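PDB 5T9X: glycoside Hydrolase from Bacteroides uniformis, which probably hydrolyses agarose or a related red-algal galactan as a family 16 glycoside hydrolase of a gut bacterium's agarose-degrading pathway. Local coordinates for residues E51-P56 against R335-V340; V57-G62 against E265-G270; Y163-A168 against F251-V256. All coordinates share one frame; numbering follows the deposited sequence.

Interaction 1. Residues E51-P56 against R335-V340. With NA (sodium ion), chain D.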
loop_
_atom_site.group_PDB
_atom_site.type_symbol
_atom_site.label_atom_id
_atom_site.label_comp_id
_atom_site.label_asym_id
_atom_site.label_seq_id
_atom_site.Cartn_x
_atom_site.Cartn_y
_atom_site.Cartn_z
ATOM N N GLU A 51 -3.712 -14.560 -15.329
ATOM C CA GLU A 51 -2.257 -14.355 -15.087
ATOM C C GLU A 51 -1.798 -15.029 -13.807
ATOM O O GLU A 51 -0.812 -15.784 -13.783
ATOM C CB GLU A 51 -1.957 -12.851 -14.895
ATOM C CG GLU A 51 -1.732 -12.033 -16.153
ATOM C CD GLU A 51 -1.297 -10.591 -15.871
ATOM O OE1 GLU A 51 -1.558 -10.057 -14.770
ATOM O OE2 GLU A 51 -0.708 -9.931 -16.766
ATOM N N TRP A 52 -2.542 -14.723 -12.735
ATOM C CA TRP A 52 -2.182 -15.125 -11.372
ATOM C C TRP A 52 -2.406 -16.577 -10.945
ATOM O O TRP A 52 -1.977 -16.964 -9.851
ATOM C CB TRP A 52 -2.869 -14.211 -10.356
ATOM C CG TRP A 52 -4.351 -14.184 -10.392
ATOM C CD1 TRP A 52 -5.197 -15.195 -10.144
ATOM C CD2 TRP A 52 -5.148 -13.038 -10.638
ATOM N NE1 TRP A 52 -6.491 -14.755 -10.237
ATOM C CE2 TRP A 52 -6.479 -13.429 -10.551
ATOM C CE3 TRP A 52 -4.857 -11.717 -10.943
ATOM C CZ2 TRP A 52 -7.523 -12.556 -10.755
ATOM C CZ3 TRP A 52 -5.906 -10.841 -11.151
ATOM C CH2 TRP A 52 -7.220 -11.268 -11.055
ATOM N N ASP A 53 -3.080 -17.366 -11.770
ATOM C CA ASP A 53 -3.396 -18.733 -11.395
ATOM C C ASP A 53 -2.157 -19.632 -11.338
ATOM O O ASP A 53 -2.189 -20.659 -10.690
ATOM C CB ASP A 53 -4.487 -19.313 -12.310
ATOM C CG ASP A 53 -5.895 -18.813 -11.950
ATOM O OD1 ASP A 53 -6.148 -18.485 -10.761
ATOM O OD2 ASP A 53 -6.762 -18.775 -12.861
ATOM N N LYS A 54 -1.047 -19.230 -11.934
ATOM C CA LYS A 54 0.203 -19.913 -11.612
ATOM C C LYS A 54 0.580 -19.917 -10.134
ATOM O O LYS A 54 1.436 -20.716 -9.729
ATOM C CB LYS A 54 1.378 -19.397 -12.425
ATOM C CG LYS A 54 1.742 -17.935 -12.270
ATOM C CD LYS A 54 3.178 -17.693 -12.770
ATOM C CE LYS A 54 3.304 -16.432 -13.612
ATOM N NZ LYS A 54 4.632 -16.379 -14.302
ATOM N N PHE A 55 -0.017 -19.026 -9.343
ATOM C CA PHE A 55 0.238 -18.962 -7.904
ATOM C C PHE A 55 -1.010 -19.319 -7.130
ATOM O O PHE A 55 -2.024 -18.669 -7.284
ATOM C CB PHE A 55 0.617 -17.555 -7.487
ATOM C CG PHE A 55 1.829 -16.970 -8.176
ATOM C CD1 PHE A 55 3.088 -17.434 -7.901
ATOM C CD2 PHE A 55 1.701 -15.864 -9.007
ATOM C CE1 PHE A 55 4.200 -16.831 -8.476
ATOM C CE2 PHE A 55 2.805 -15.278 -9.601
ATOM C CZ PHE A 55 4.062 -15.749 -9.322
ATOM N N PRO A 56 -0.948 -20.325 -6.260
ATOM C CA PRO A 56 -2.148 -20.603 -5.455
ATOM C C PRO A 56 -2.333 -19.616 -4.310
ATOM O O PRO A 56 -1.409 -18.894 -3.934
ATOM C CB PRO A 56 -1.866 -21.978 -4.880
ATOM C CG PRO A 56 -0.379 -21.978 -4.687
ATOM C CD PRO A 56 0.207 -21.125 -5.807
ATOM N N ARG A 335 -5.469 -9.207 -6.553
ATOM C CA ARG A 335 -6.519 -10.213 -6.486
ATOM C C ARG A 335 -7.055 -10.350 -5.081
ATOM O O ARG A 335 -6.321 -10.160 -4.132
ATOM C CB ARG A 335 -5.992 -11.547 -7.010
ATOM C CG ARG A 335 -4.972 -12.244 -6.146
ATOM C CD ARG A 335 -4.514 -13.503 -6.838
ATOM N NE ARG A 335 -3.469 -14.194 -6.091
ATOM C CZ ARG A 335 -3.136 -15.478 -6.233
ATOM N NH1 ARG A 335 -3.811 -16.278 -7.060
ATOM N NH2 ARG A 335 -2.119 -15.990 -5.524
ATOM N N ILE A 336 -8.335 -10.711 -4.978
ATOM C CA ILE A 336 -9.116 -10.675 -3.743
ATOM C C ILE A 336 -9.999 -11.908 -3.710
ATOM O O ILE A 336 -10.732 -12.154 -4.666
ATOM C CB ILE A 336 -10.028 -9.442 -3.736
ATOM C CG1 ILE A 336 -9.222 -8.175 -4.013
ATOM C CG2 ILE A 336 -10.751 -9.283 -2.415
ATOM C CD1 ILE A 336 -10.065 -6.929 -3.999
ATOM N N TYR A 337 -9.933 -12.681 -2.622
ATOM C CA TYR A 337 -10.724 -13.896 -2.448
ATOM C C TYR A 337 -11.404 -13.855 -1.096
ATOM O O TYR A 337 -10.828 -13.365 -0.107
ATOM C CB TYR A 337 -9.870 -15.183 -2.488
ATOM C CG TYR A 337 -9.090 -15.433 -3.768
ATOM C CD1 TYR A 337 -9.585 -16.277 -4.784
ATOM C CD2 TYR A 337 -7.838 -14.838 -3.971
ATOM C CE1 TYR A 337 -8.863 -16.507 -5.959
ATOM C CE2 TYR A 337 -7.128 -15.057 -5.130
ATOM C CZ TYR A 337 -7.643 -15.888 -6.110
ATOM O OH TYR A 337 -6.924 -16.081 -7.238
ATOM N N LYS A 338 -12.621 -14.397 -1.054
ATOM C CA LYS A 338 -13.334 -14.634 0.185
ATOM C C LYS A 338 -13.677 -16.103 0.261
ATOM O O LYS A 338 -13.935 -16.735 -0.761
ATOM C CB LYS A 338 -14.624 -13.836 0.236
ATOM C CG LYS A 338 -14.451 -12.330 0.101
ATOM C CD LYS A 338 -15.821 -11.675 0.287
ATOM C CE LYS A 338 -15.912 -10.807 1.531
ATOM N NZ LYS A 338 -15.636 -11.375 2.867
ATOM N N PRO A 339 -13.699 -16.650 1.474
ATOM C CA PRO A 339 -14.169 -18.008 1.690
ATOM C C PRO A 339 -15.689 -18.169 1.517
ATOM O O PRO A 339 -16.443 -17.338 1.970
ATOM C CB PRO A 339 -13.745 -18.304 3.127
ATOM C CG PRO A 339 -13.526 -17.008 3.781
ATOM C CD PRO A 339 -13.441 -15.942 2.732
ATOM N N VAL A 340 -16.110 -19.210 0.815
ATOM C CA VAL A 340 -17.529 -19.574 0.640
ATOM C C VAL A 340 -17.677 -21.090 0.777
ATOM O O VAL A 340 -16.671 -21.831 0.703
ATOM C CB VAL A 340 -18.086 -19.127 -0.727
ATOM C CG1 VAL A 340 -18.081 -17.607 -0.831
ATOM C CG2 VAL A 340 -17.299 -19.722 -1.882
HETATM NA NA NA D . -1.127 -7.502 -15.372
HETATM O O HOH W 1 -8.218 -16.829 -9.362
#
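The side chains of Trp52 and Arg335 both start from the tight position between backbone N and carbonyl carbon, with chi1 at 60° and 70°, and this brings the indole and the arginine chain together. The setting is the antiparallel sheet of a family 16 jelly roll. Segment 51-56 is a turn near the N-terminus that lies against strand 329-341. Phe55 N bonds to Trp52 O and closes the turn. Arg335 CB lies over the centre of one indole face. From CG to NE the chain is extended, and Arg335 CD sits over the five-membered ring in a CH-pi contact, 3.6 Å from Trp52 CG. The guanidinium then meets the backbone of the turn end-on. Arg335 NH1 bonds to Phe55 O at 3.0 Å with an N-H...O angle of 148°, and Arg335 NH2 reaches the same Phe55 O at 3.2 Å. Both come from the same face of that carbonyl: NH1 is tilted modestly from its plane, while NH2 stands above it. A weak third bond runs from Arg335 NH2 to Pro56 O at 3.4 Å. Glu165 on the neighbouring strand forms a salt bridge with NH2, so the guanidinium is held by both the turn carbonyls and Glu165. At the start of the turn Glu51 binds the sodium ion with both carboxylate oxygens, OE1 at 2.7 Å. Asp75, Asn77, Gly118 and Asp332 complete the site. Asp53 OD2 accepts from the backbone N of Glu49 and of Tyr50. Tyr337 OH lies near the indole nitrogen but at a poor angle for a direct bond. One water joins them instead: it accepts from Trp52 NE1 at 2.8 Å, donates to Asp53 OD1 at 3.0 Å, and lies 2.6 Å from Tyr337 OH.

Interaction 2. Residues V57-G62 against E265-G270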
loop_
_atom_site.group_PDB
_atom_site.type_symbol
_atom_site.label_atom_id
_atom_site.label_comp_id
_atom_site.label_asym_id
_atom_site.label_seq_id
_atom_site.Cartn_x
_atom_site.Cartn_y
_atom_site.Cartn_z
ATOM N N VAL A 57 -3.551 -19.603 -3.780
ATOM C CA VAL A 57 -3.883 -18.859 -2.598
ATOM C C VAL A 57 -3.107 -19.559 -1.476
ATOM O O VAL A 57 -3.227 -20.754 -1.303
ATOM C CB VAL A 57 -5.390 -18.808 -2.350
ATOM C CG1 VAL A 57 -5.684 -18.011 -1.090
ATOM C CG2 VAL A 57 -6.092 -18.139 -3.527
ATOM N N PRO A 58 -2.260 -18.819 -0.748
ATOM C CA PRO A 58 -1.280 -19.514 0.090
ATOM C C PRO A 58 -1.813 -20.039 1.418
ATOM O O PRO A 58 -1.041 -20.488 2.214
ATOM C CB PRO A 58 -0.211 -18.444 0.323
ATOM C CG PRO A 58 -0.927 -17.129 0.176
ATOM C CD PRO A 58 -2.088 -17.349 -0.730
ATOM N N VAL A 59 -3.116 -19.996 1.650
ATOM C CA VAL A 59 -3.700 -20.462 2.900
ATOM C C VAL A 59 -5.057 -21.094 2.610
ATOM O O VAL A 59 -5.721 -20.713 1.648
ATOM C CB VAL A 59 -3.820 -19.294 3.913
ATOM C CG1 VAL A 59 -4.575 -18.104 3.316
ATOM C CG2 VAL A 59 -4.434 -19.754 5.238
ATOM N N SER A 60 -5.444 -22.062 3.432
ATOM C CA SER A 60 -6.722 -22.743 3.282
ATOM C C SER A 60 -7.897 -21.834 3.621
ATOM O O SER A 60 -7.829 -21.011 4.537
ATOM C CB SER A 60 -6.796 -23.992 4.169
ATOM O OG SER A 60 -8.130 -24.487 4.178
ATOM N N ALA A 61 -8.995 -22.039 2.909
ATOM C CA ALA A 61 -10.194 -21.255 3.108
ATOM C C ALA A 61 -10.977 -21.715 4.345
ATOM O O ALA A 61 -11.936 -21.048 4.775
ATOM C CB ALA A 61 -11.074 -21.304 1.863
ATOM N N GLY A 62 -10.573 -22.840 4.922
ATOM C CA GLY A 62 -11.237 -23.361 6.083
ATOM C C GLY A 62 -11.942 -24.648 5.735
ATOM O O GLY A 62 -12.145 -25.007 4.546
ATOM N N GLU A 265 -2.816 -12.226 8.893
ATOM C CA GLU A 265 -1.649 -13.050 8.505
ATOM C C GLU A 265 -1.112 -12.436 7.232
ATOM O O GLU A 265 -1.900 -12.175 6.312
ATOM C CB GLU A 265 -2.026 -14.518 8.278
ATOM C CG GLU A 265 -2.215 -15.318 9.572
ATOM C CD GLU A 265 -2.735 -16.768 9.385
ATOM O OE1 GLU A 265 -2.938 -17.217 8.229
ATOM O OE2 GLU A 265 -2.946 -17.476 10.412
ATOM N N TYR A 266 0.197 -12.159 7.192
ATOM C CA TYR A 266 0.837 -11.566 6.012
ATOM C C TYR A 266 1.631 -12.631 5.250
ATOM O O TYR A 266 2.349 -13.462 5.869
ATOM C CB TYR A 266 1.740 -10.363 6.375
ATOM C CG TYR A 266 1.020 -9.188 7.003
ATOM C CD1 TYR A 266 0.612 -8.103 6.244
ATOM C CD2 TYR A 266 0.763 -9.154 8.387
ATOM C CE1 TYR A 266 -0.015 -7.001 6.846
ATOM C CE2 TYR A 266 0.116 -8.074 8.987
ATOM C CZ TYR A 266 -0.272 -7.000 8.219
ATOM O OH TYR A 266 -0.914 -5.927 8.822
ATOM N N TYR A 267 1.519 -12.579 3.917
ATOM C CA TYR A 267 2.159 -13.551 3.029
ATOM C C TYR A 267 3.050 -12.847 2.018
ATOM O O TYR A 267 2.619 -11.958 1.320
ATOM C CB TYR A 267 1.114 -14.414 2.319
ATOM C CG TYR A 267 0.365 -15.322 3.263
ATOM C CD1 TYR A 267 0.753 -16.646 3.432
ATOM C CD2 TYR A 267 -0.735 -14.854 3.991
ATOM C CE1 TYR A 267 0.059 -17.502 4.297
ATOM C CE2 TYR A 267 -1.428 -15.683 4.867
ATOM C CZ TYR A 267 -1.013 -17.012 5.022
ATOM O OH TYR A 267 -1.667 -17.855 5.893
ATOM N N VAL A 268 4.312 -13.240 1.955
ATOM C CA VAL A 268 5.252 -12.684 0.975
ATOM C C VAL A 268 5.713 -13.846 0.106
ATOM O O VAL A 268 6.208 -14.873 0.618
ATOM C CB VAL A 268 6.434 -11.992 1.644
ATOM C CG1 VAL A 268 7.458 -11.544 0.617
ATOM C CG2 VAL A 268 5.933 -10.798 2.435
ATOM N N ASP A 269 5.478 -13.692 -1.199
ATOM C CA ASP A 269 5.723 -14.735 -2.190
ATOM C C ASP A 269 5.198 -16.096 -1.715
ATOM O O ASP A 269 5.907 -17.074 -1.759
ATOM C CB ASP A 269 7.210 -14.770 -2.570
ATOM C CG ASP A 269 7.685 -13.474 -3.291
ATOM O OD1 ASP A 269 6.941 -12.865 -4.131
ATOM O OD2 ASP A 269 8.850 -13.057 -3.032
ATOM N N GLY A 270 3.950 -16.131 -1.241
ATOM C CA GLY A 270 3.273 -17.364 -0.857
ATOM C C GLY A 270 3.636 -17.960 0.502
ATOM O O GLY A 270 3.094 -18.989 0.883
#
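Pro58 lays its ring against the root of the Tyr267 ring, with Pro58 CG 3.7 Å from Tyr267 CD1. Tyr267 belongs to a beta hairpin of the jelly roll, formed by strands 263-268 and 271-277. Asp269 and Gly270 make its two-residue turn, and their backbone angles, both with positive phi, fit type I'. The loop 57-62 crosses this hairpin before it enters strand 65-69. No hydrogen bond joins the two segments, so the contact rests on van der Waals packing. Pro58 CB also approaches the hairpin turn and sits 3.4 Å from Gly270 O. Beyond Pro58 the phenol end of Tyr267 meets Val59. The two side chains cross at about a right angle, and Val59 CB lies 3.3 Å from Tyr267 OH. With chi1 of Val59 at 54°, CG2 stands anti to the backbone N and comes within 3.4 Å of Tyr267 OH. The loop backbone is tied down elsewhere: Val59 O accepts from Trp67 NE1. Ser60 forms an ST turn in which its OG accepts from Gly62 N at 3.0 Å. Pro58 also touches Tyr163 and Glu165 on strand 162-169. The phenol proton is spent within the hairpin. Glu265 OE2 forms a salt bridge with Arg275, while Tyr267 OH donates to Glu265 OE1 at 2.7 Å, on the anti side and 33° out of the carboxylate plane.

Interaction 3. Residues Y163-A168 against F251-V256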
loop_
_atom_site.group_PDB
_atom_site.type_symbol
_atom_site.label_atom_id
_atom_site.label_comp_id
_atom_site.label_asym_id
_atom_site.label_seq_id
_atom_site.Cartn_x
_atom_site.Cartn_y
_atom_site.Cartn_z
ATOM N N TYR A 163 -8.830 -12.296 1.519
ATOM C CA TYR A 163 -7.409 -12.372 1.202
ATOM C C TYR A 163 -7.170 -11.403 0.095
ATOM O O TYR A 163 -7.835 -11.491 -0.918
ATOM C CB TYR A 163 -7.004 -13.772 0.784
ATOM C CG TYR A 163 -5.542 -13.867 0.471
ATOM C CD1 TYR A 163 -4.589 -13.705 1.474
ATOM C CD2 TYR A 163 -5.091 -14.110 -0.822
ATOM C CE1 TYR A 163 -3.229 -13.771 1.199
ATOM C CE2 TYR A 163 -3.725 -14.176 -1.101
ATOM C CZ TYR A 163 -2.812 -14.000 -0.084
ATOM O OH TYR A 163 -1.469 -14.073 -0.338
ATOM N N VAL A 164 -6.274 -10.437 0.312
ATOM C CA VAL A 164 -5.960 -9.409 -0.715
ATOM C C VAL A 164 -4.475 -9.508 -0.993
ATOM O O VAL A 164 -3.679 -9.473 -0.044
ATOM C CB VAL A 164 -6.283 -7.992 -0.228
ATOM C CG1 VAL A 164 -5.982 -6.957 -1.315
ATOM C CG2 VAL A 164 -7.733 -7.889 0.250
ATOM N N GLU A 165 -4.099 -9.676 -2.265
ATOM C CA GLU A 165 -2.696 -9.913 -2.650
ATOM C C GLU A 165 -2.368 -9.031 -3.822
ATOM O O GLU A 165 -3.107 -9.044 -4.782
ATOM C CB GLU A 165 -2.449 -11.393 -3.003
ATOM C CG GLU A 165 -0.989 -11.853 -2.997
ATOM C CD GLU A 165 -0.806 -13.345 -3.346
ATOM O OE1 GLU A 165 -1.066 -13.688 -4.521
ATOM O OE2 GLU A 165 -0.373 -14.182 -2.505
ATOM N N ALA A 166 -1.277 -8.265 -3.747
ATOM C CA ALA A 166 -0.770 -7.556 -4.913
ATOM C C ALA A 166 0.522 -8.188 -5.394
ATOM O O ALA A 166 1.239 -8.799 -4.627
ATOM C CB ALA A 166 -0.564 -6.089 -4.617
ATOM N N TYR A 167 0.747 -8.076 -6.701
ATOM C CA TYR A 167 1.989 -8.458 -7.363
ATOM C C TYR A 167 2.553 -7.142 -7.898
ATOM O O TYR A 167 1.958 -6.503 -8.802
ATOM C CB TYR A 167 1.701 -9.429 -8.517
ATOM C CG TYR A 167 2.893 -10.162 -9.090
ATOM C CD1 TYR A 167 3.797 -10.795 -8.252
ATOM C CD2 TYR A 167 3.068 -10.302 -10.470
ATOM C CE1 TYR A 167 4.864 -11.513 -8.755
ATOM C CE2 TYR A 167 4.148 -11.014 -10.991
ATOM C CZ TYR A 167 5.038 -11.630 -10.118
ATOM O OH TYR A 167 6.134 -12.348 -10.543
ATOM N N ALA A 168 3.662 -6.717 -7.300
ATOM C CA ALA A 168 4.101 -5.345 -7.435
ATOM C C ALA A 168 5.601 -5.219 -7.428
ATOM O O ALA A 168 6.328 -6.016 -6.802
ATOM C CB ALA A 168 3.540 -4.548 -6.291
ATOM N N PHE A 251 9.179 -7.992 -9.332
ATOM C CA PHE A 251 7.803 -8.181 -8.886
ATOM C C PHE A 251 7.762 -9.201 -7.752
ATOM O O PHE A 251 8.482 -10.196 -7.773
ATOM C CB PHE A 251 6.877 -8.581 -10.045
ATOM C CG PHE A 251 6.599 -7.452 -10.993
ATOM C CD1 PHE A 251 5.515 -6.597 -10.781
ATOM C CD2 PHE A 251 7.465 -7.191 -12.060
ATOM C CE1 PHE A 251 5.261 -5.524 -11.637
ATOM C CE2 PHE A 251 7.242 -6.115 -12.918
ATOM C CZ PHE A 251 6.121 -5.283 -12.714
ATOM N N HIS A 252 6.981 -8.890 -6.712
ATOM C CA HIS A 252 6.757 -9.813 -5.582
ATOM C C HIS A 252 5.285 -9.802 -5.217
ATOM O O HIS A 252 4.616 -8.774 -5.361
ATOM C CB HIS A 252 7.605 -9.425 -4.369
ATOM C CG HIS A 252 9.054 -9.656 -4.566
ATOM N ND1 HIS A 252 9.661 -10.861 -4.277
ATOM C CD2 HIS A 252 10.030 -8.845 -5.037
ATOM C CE1 HIS A 252 10.952 -10.784 -4.548
ATOM N NE2 HIS A 252 11.201 -9.570 -5.011
ATOM N N ARG A 253 4.795 -10.957 -4.785
ATOM C CA ARG A 253 3.495 -11.065 -4.179
ATOM C C ARG A 253 3.588 -10.694 -2.697
ATOM O O ARG A 253 4.385 -11.263 -1.963
ATOM C CB ARG A 253 2.981 -12.491 -4.272
ATOM C CG ARG A 253 2.519 -12.966 -5.646
ATOM C CD ARG A 253 2.226 -14.459 -5.530
ATOM N NE ARG A 253 3.477 -15.196 -5.475
ATOM C CZ ARG A 253 3.671 -16.397 -4.939
ATOM N NH1 ARG A 253 2.708 -17.062 -4.335
ATOM N NH2 ARG A 253 4.886 -16.927 -5.013
ATOM N N VAL A 254 2.770 -9.745 -2.265
ATOM C CA VAL A 254 2.517 -9.498 -0.856
ATOM C C VAL A 254 1.014 -9.449 -0.641
ATOM O O VAL A 254 0.314 -8.693 -1.307
ATOM C CB VAL A 254 3.081 -8.152 -0.388
ATOM C CG1 VAL A 254 3.023 -8.069 1.146
ATOM C CG2 VAL A 254 4.487 -7.958 -0.932
ATOM N N GLY A 255 0.518 -10.249 0.294
ATOM C CA GLY A 255 -0.899 -10.242 0.648
ATOM C C GLY A 255 -1.167 -10.359 2.139
ATOM O O GLY A 255 -0.263 -10.671 2.934
ATOM N N VAL A 256 -2.429 -10.115 2.501
ATOM C CA VAL A 256 -2.880 -10.290 3.857
ATOM C C VAL A 256 -4.175 -11.091 3.869
ATOM O O VAL A 256 -5.064 -10.882 3.037
ATOM C CB VAL A 256 -3.019 -8.937 4.630
ATOM C CG1 VAL A 256 -4.107 -8.053 4.053
ATOM C CG2 VAL A 256 -3.293 -9.189 6.089
#
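Arg253 pairs with Tyr167 across two antiparallel strands of the jelly roll, and its side chain runs over Glu165. Arg253 CB lies 4.0 Å from Glu165 CD. Arg253 CG reaches the neighbouring ring, 3.6 Å from Tyr167 CD1. Arg253 CD packs on the carboxylate, 3.5 Å from Glu165 OE1. A bend at chi3 (-75°) then turns the guanidinium. Its plane stands 86° from the carboxylate, and Arg253 NH1 remains 4.6 Å from Glu165 OE2, beyond a salt bridge. Phe55 of the N-terminal loop packs on this arginine. Phe251 CB sits over a face of the Tyr167 ring in a CH-pi contact, 3.8 Å from the centroid. The backbones are joined by six hydrogen bonds in the pairs Val164 with Val256, Ala166 with Val254 and Ala168 with His252. Val164 and Val256 pack on Ile192, and Ala168 and Val254 on Ile193, in strand 188-195 of the second sheet. Glu165 OE1 pairs with Arg335. The buried carboxylate is therefore probably balanced mainly by Arg335, while Arg253 contributes its aliphatic chain and a more distant charge.

All three contacts reach one antiparallel sheet of the jelly roll, but only interaction 3 pairs two of its strands. It is the buried core pairing, dominated by regular backbone bonds. Interactions 1 and 2 lie nearer the surface, where consecutive parts of the N-terminal loop cross the sheet. Interaction 1 mixes polar bonds with an arginine chain packed on an indole. Interaction 2 is apolar across its segments. The strand of interaction 1 lies next to the 162-169 strand of interaction 3, with a probable backbone bond from Tyr163 N to Tyr337 O. Asp269 OD2 meets His252 ND1 and joins interactions 2 and 3. Tyr337 packs on Val57 between interactions 1 and 2.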